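Local coordinates for protein alginate lyase, family PL7 (Zobellia galactanivorans, PDB 3ZPY) that probably cleaves alginate, a polysaccharide of brown algal cell walls, as a lyase, this chain being the catalytic domain of a longer protein, at residues V105-D113 against S225-G236. Residues are numbered along the deposited sequence; the frame is centred on the assembly and turned at random.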
ATOM      1  N   VAL A 105      -5.358  10.266  -2.583  1.00  4.55           N
ATOM      2  CA  VAL A 105      -3.928  10.559  -2.443  1.00  4.37           C
ATOM      3  C   VAL A 105      -3.911  12.094  -2.403  1.00  3.97           C
ATOM      4  O   VAL A 105      -4.420  12.734  -3.356  1.00  4.23           O
ATOM      5  CB  VAL A 105      -3.037   9.937  -3.518  1.00  4.69           C
ATOM      6  CG1 VAL A 105      -1.585  10.389  -3.292  1.00  5.25           C
ATOM      7  CG2 VAL A 105      -3.239   8.423  -3.558  1.00  5.84           C
ATOM      8  N   ASN A 106      -3.291  12.679  -1.353  1.00  4.67           N
ATOM      9  CA  ASN A 106      -3.279  14.067  -1.197  1.00  4.68           C
ATOM     10  C   ASN A 106      -1.922  14.731  -1.528  1.00  4.54           C
ATOM     11  O   ASN A 106      -1.869  15.923  -1.617  1.00  5.63           O
ATOM     12  CB  ASN A 106      -3.639  14.400   0.252  1.00  6.73           C
ATOM     13  CG  ASN A 106      -5.049  13.865   0.619  1.00  5.96           C
ATOM     14  OD1 ASN A 106      -6.044  14.278   0.008  1.00  9.40           O
ATOM     15  ND2 ASN A 106      -5.103  12.848   1.468  1.00  7.83           N
ATOM     16  N   GLN A 107      -0.841  13.959  -1.690  1.00  4.40           N
ATOM     17  CA  GLN A 107       0.474  14.523  -1.907  1.00  4.65           C
ATOM     18  C   GLN A 107       1.348  13.391  -2.393  1.00  4.20           C
ATOM     19  O   GLN A 107       1.297  12.290  -1.832  1.00  4.62           O
ATOM     20  CB  GLN A 107       1.073  15.017  -0.543  1.00  4.95           C
ATOM     21  CG  GLN A 107       2.411  15.704  -0.676  1.00  5.65           C
ATOM     22  CD  GLN A 107       2.414  17.128  -1.235  1.00  7.36           C
ATOM     23  OE1 GLN A 107       1.479  17.840  -1.208  1.00  8.20           O
ATOM     24  NE2 GLN A 107       3.537  17.552  -1.615  1.00 15.67           N
ATOM     25  N   LEU A 108       2.165  13.690  -3.415  1.00  4.80           N
ATOM     26  CA  LEU A 108       3.198  12.745  -3.903  1.00  5.29           C
ATOM     27  C   LEU A 108       4.563  13.203  -3.387  1.00  5.04           C
ATOM     28  O   LEU A 108       4.816  14.411  -3.165  1.00  7.08           O
ATOM     29  CB  LEU A 108       3.264  12.735  -5.437  1.00  5.70           C
ATOM     30  CG  LEU A 108       2.005  12.150  -6.060  1.00  5.40           C
ATOM     31  CD1 LEU A 108       2.115  12.260  -7.570  1.00  8.16           C
ATOM     32  CD2 LEU A 108       1.656  10.785  -5.534  1.00  7.47           C
ATOM     33  N   PRO A 109       5.496  12.222  -3.223  1.00  5.13           N
ATOM     34  CA  PRO A 109       6.853  12.527  -2.835  1.00  6.27           C
ATOM     35  C   PRO A 109       7.671  12.902  -4.070  1.00  5.98           C
ATOM     36  O   PRO A 109       7.088  13.170  -5.161  1.00  6.34           O
ATOM     37  CB  PRO A 109       7.294  11.231  -2.155  1.00  6.48           C
ATOM     38  CG  PRO A 109       6.646  10.172  -3.086  1.00  6.40           C
ATOM     39  CD  PRO A 109       5.231  10.765  -3.267  1.00  5.93           C
ATOM     40  N   GLN A 110       9.032  12.910  -3.922  1.00  6.33           N
ATOM     41  CA  GLN A 110       9.940  13.258  -5.050  1.00  9.31           C
ATOM     42  C   GLN A 110      10.837  12.051  -5.198  1.00  8.35           C
ATOM     43  O   GLN A 110      11.499  11.625  -4.177  1.00  9.14           O
ATOM     44  CB  GLN A 110      10.721  14.469  -4.693  1.00  9.37           C
ATOM     45  CG  GLN A 110      11.865  14.768  -5.694  1.00 10.82           C
ATOM     46  CD  GLN A 110      12.548  16.039  -5.350  1.00 18.64           C
ATOM     47  OE1 GLN A 110      12.028  16.843  -4.603  1.00 16.22           O
ATOM     48  NE2 GLN A 110      13.730  16.245  -5.897  1.00 26.76           N
ATOM     49  N   ASP A 111      10.905  11.525  -6.422  1.00  7.97           N
ATOM     50  CA  ASP A 111      11.836  10.426  -6.775  1.00  8.82           C
ATOM     51  C   ASP A 111      13.251  10.727  -6.364  1.00  8.67           C
ATOM     52  O   ASP A 111      13.684  11.896  -6.273  1.00  9.61           O
ATOM     53  CB  ASP A 111      11.842  10.298  -8.307  1.00  9.54           C
ATOM     54  CG  ASP A 111      10.515   9.662  -8.864  1.00  9.90           C
ATOM     55  OD1 ASP A 111       9.547   9.441  -8.057  1.00  9.39           O
ATOM     56  OD2 ASP A 111      10.577   9.398 -10.111  1.00 15.65           O
ATOM     57  N   THR A 112      14.049   9.656  -6.172  1.00  8.79           N
ATOM     58  CA  THR A 112      15.510   9.796  -5.912  1.00  9.68           C
ATOM     59  C   THR A 112      16.160  10.668  -6.969  1.00 11.62           C
ATOM     60  O   THR A 112      16.965  11.542  -6.632  1.00 12.30           O
ATOM     61  CB  THR A 112      16.174   8.401  -5.902  1.00  9.53           C
ATOM     62  OG1 THR A 112      15.538   7.674  -4.851  1.00  9.70           O
ATOM     63  CG2 THR A 112      17.717   8.520  -5.586  1.00 10.73           C
ATOM     64  N   ASP A 113      15.774  10.449  -8.230  1.00 10.95           N
ATOM     65  CA  ASP A 113      16.354  11.172  -9.360  1.00 17.10           C
ATOM     66  C   ASP A 113      15.776  12.558  -9.523  1.00 17.58           C
ATOM     67  O   ASP A 113      16.170  13.225 -10.447  1.00 24.09           O
ATOM     68  CB  ASP A 113      16.255  10.396 -10.700  1.00 21.08           C
ATOM     69  CG  ASP A 113      14.797  10.219 -11.197  1.00 24.75           C
ATOM     70  OD1 ASP A 113      13.933  11.029 -10.761  1.00 14.89           O
ATOM     71  OD2 ASP A 113      14.564   9.320 -12.088  1.00 26.64           O
ATOM     72  N   SER A 225      10.054   4.515  -6.105  1.00  7.40           N
ATOM     73  CA  SER A 225      11.113   5.272  -6.776  1.00  7.10           C
ATOM     74  C   SER A 225      11.922   6.194  -5.884  1.00  7.86           C
ATOM     75  O   SER A 225      12.436   7.255  -6.335  1.00  8.80           O
ATOM     76  CB  SER A 225      10.520   6.030  -8.030  1.00  8.09           C
ATOM     77  OG  SER A 225       9.934   5.176  -8.942  1.00 10.18           O
ATOM     78  N   VAL A 226      12.069   5.803  -4.626  1.00  7.08           N
ATOM     79  CA  VAL A 226      12.817   6.609  -3.604  1.00  8.81           C
ATOM     80  C   VAL A 226      13.906   5.778  -2.950  1.00  8.88           C
ATOM     81  O   VAL A 226      14.388   6.113  -1.886  1.00  9.36           O
ATOM     82  CB  VAL A 226      11.921   7.349  -2.599  1.00  7.59           C
ATOM     83  CG1 VAL A 226      11.244   8.485  -3.358  1.00  9.19           C
ATOM     84  CG2 VAL A 226      10.965   6.375  -1.839  1.00  9.52           C
ATOM     85  N   LYS A 227      14.315   4.738  -3.663  1.00  9.79           N
ATOM     86  CA  LYS A 227      15.400   3.889  -3.159  1.00 12.64           C
ATOM     87  C   LYS A 227      16.637   4.753  -3.007  1.00 12.25           C
ATOM     88  O   LYS A 227      17.073   5.440  -3.965  1.00 13.96           O
ATOM     89  CB  LYS A 227      15.656   2.708  -4.104  1.00 15.54           C
ATOM     90  CG  LYS A 227      14.480   1.726  -4.153  1.00 17.18           C
ATOM     91  CD  LYS A 227      14.874   0.374  -4.733  1.00 21.38           C
ATOM     92  CE  LYS A 227      13.715  -0.632  -4.672  1.00 25.81           C
ATOM     93  NZ  LYS A 227      14.071  -2.001  -5.166  1.00 29.21           N
ATOM     94  N   GLY A 228      17.273   4.705  -1.833  1.00 15.13           N
ATOM     95  CA  GLY A 228      18.554   5.450  -1.668  1.00 15.59           C
ATOM     96  C   GLY A 228      18.365   6.965  -1.606  1.00 15.09           C
ATOM     97  O   GLY A 228      19.341   7.702  -1.536  1.00 17.54           O
ATOM     98  N   ALA A 229      17.100   7.407  -1.551  1.00 12.47           N
ATOM     99  CA  ALA A 229      16.899   8.869  -1.493  1.00 10.66           C
ATOM    100  C   ALA A 229      17.243   9.466  -0.125  1.00 12.92           C
ATOM    101  O   ALA A 229      17.052   8.846   0.927  1.00 13.07           O
ATOM    102  CB  ALA A 229      15.487   9.228  -1.878  1.00 12.74           C
ATOM    103  N   SER A 230      17.705  10.699  -0.143  1.00 13.08           N
ATOM    104  CA  SER A 230      17.920  11.423   1.097  1.00 13.11           C
ATOM    105  C   SER A 230      16.601  11.975   1.649  1.00 11.84           C
ATOM    106  O   SER A 230      15.609  12.137   0.930  1.00 11.14           O
ATOM    107  CB  SER A 230      18.910  12.533   0.870  1.00 19.29           C
ATOM    108  OG  SER A 230      18.286  13.481   0.065  1.00 22.53           O
ATOM    109  N   TYR A 231      16.604  12.270   2.955  1.00 12.15           N
ATOM    110  CA  TYR A 231      15.462  12.867   3.598  1.00 12.32           C
ATOM    111  C   TYR A 231      15.482  14.366   3.423  1.00 12.58           C
ATOM    112  O   TYR A 231      16.448  15.030   3.764  1.00 13.56           O
ATOM    113  CB  TYR A 231      15.431  12.461   5.089  1.00 11.37           C
ATOM    114  CG  TYR A 231      14.258  13.153   5.803  1.00 11.64           C
ATOM    115  CD1 TYR A 231      14.429  14.471   6.324  1.00 13.84           C
ATOM    116  CD2 TYR A 231      12.948  12.577   5.884  1.00 11.83           C
ATOM    117  CE1 TYR A 231      13.345  15.187   6.926  1.00 14.06           C
ATOM    118  CE2 TYR A 231      11.887  13.310   6.529  1.00 10.80           C
ATOM    119  CZ  TYR A 231      12.115  14.564   7.062  1.00 12.10           C
ATOM    120  OH  TYR A 231      11.063  15.242   7.595  1.00 16.86           O
ATOM    121  N   THR A 232      14.376  14.910   2.890  1.00 10.32           N
ATOM    122  CA  THR A 232      14.290  16.363   2.587  1.00 11.40           C
ATOM    123  C   THR A 232      13.047  17.030   3.202  1.00 11.57           C
ATOM    124  O   THR A 232      12.947  18.253   3.086  1.00 12.79           O
ATOM    125  CB  THR A 232      14.234  16.586   1.080  1.00 13.28           C
ATOM    126  OG1 THR A 232      13.041  15.913   0.580  1.00 14.15           O
ATOM    127  CG2 THR A 232      15.543  16.050   0.393  1.00 13.28           C
ATOM    128  N   GLY A 233      12.102  16.239   3.741  1.00 10.80           N
ATOM    129  CA  GLY A 233      10.808  16.764   4.156  1.00 10.34           C
ATOM    130  C   GLY A 233       9.784  16.376   3.053  1.00 10.69           C
ATOM    131  O   GLY A 233       8.647  16.476   3.214  1.00  9.57           O
ATOM    132  N   SER A 234      10.220  15.935   1.865  1.00  8.90           N
ATOM    133  CA  SER A 234       9.286  15.500   0.805  1.00  8.21           C
ATOM    134  C   SER A 234       8.542  14.210   1.308  1.00  8.21           C
ATOM    135  O   SER A 234       9.110  13.334   1.970  1.00  7.72           O
ATOM    136  CB  SER A 234      10.098  15.046  -0.373  1.00  6.85           C
ATOM    137  OG  SER A 234       9.366  14.405  -1.390  1.00  8.06           O
ATOM    138  N   TYR A 235       7.266  14.087   1.012  1.00  5.83           N
ATOM    139  CA  TYR A 235       6.443  13.032   1.608  1.00  6.69           C
ATOM    140  C   TYR A 235       5.318  12.670   0.635  1.00  5.59           C
ATOM    141  O   TYR A 235       4.965  13.498  -0.263  1.00  5.71           O
ATOM    142  CB  TYR A 235       5.882  13.386   3.030  1.00  8.25           C
ATOM    143  CG  TYR A 235       4.880  14.538   3.003  1.00  7.60           C
ATOM    144  CD1 TYR A 235       5.318  15.851   2.841  1.00  8.60           C
ATOM    145  CD2 TYR A 235       3.516  14.278   2.901  1.00  6.29           C
ATOM    146  CE1 TYR A 235       4.361  16.919   2.809  1.00  8.91           C
ATOM    147  CE2 TYR A 235       2.565  15.311   2.850  1.00  7.05           C
ATOM    148  CZ  TYR A 235       3.017  16.616   2.762  1.00  9.67           C
ATOM    149  OH  TYR A 235       2.077  17.623   2.699  1.00 10.77           O
ATOM    150  N   GLY A 236       4.706  11.514   0.877  1.00  5.96           N
ATOM    151  CA  GLY A 236       3.406  11.234   0.262  1.00  5.70           C
ATOM    152  C   GLY A 236       2.371  11.077   1.364  1.00  4.96           C
ATOM    153  O   GLY A 236       2.701  10.831   2.539  1.00  5.04           O
TER
HETATM  154  O   HOH W   1       6.133  16.058  -0.843  1.00  6.50           O
HETATM  155  O   HOH W   2      14.240   7.663  -8.951  1.00 11.32           O
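The type II beta turn from Val226 to Ala229, with the residue just before it, is bonded by Thr112. Thr112 N donates to Ser225 O at 2.9 Å, nearly straight (164°) and in the carbonyl plane, while its hydroxyl OG1 gives its hydrogen to Lys227 O at 2.9 Å, approaching from above that carbonyl plane. With OG1 beside its own backbone N (chi1 -60°), one threonine holds the carbonyl ahead of the turn through its backbone and one within it through its hydroxyl, and Ala229 CB packs against the same OG1 at 3.4 Å. A water adds a donor to Ser225 O and accepts from Asp113 N. In the jelly-roll sandwich of PL7 lyases, these loops join the two sheets: 105-113 leaves strand 96-107, whose antiparallel neighbour 235-247 is entered from the other loop. Arg64 ties both loops together, bonding to the carbonyls of Gln110, Asp111 and Ser230; the methyl Val226 CG1 makes van der Waals contact with Gln110 O at 3.3 Å. Where the strands meet, Gln107 lays CG over one face of the Tyr235 ring, a CH-pi contact 3.9 Å from the centroid, its amide tilted 22° from the ring plane. A bend at chi2 sets the amide by the ring's hydroxyl end, and its NE2 donates to a second water, which also accepts from Tyr235 N and donates to Leu108 O. An alanine in place of Tyr235 would probably leave the Gln107 chain without its flat support and Lys61 without its cation-pi partner.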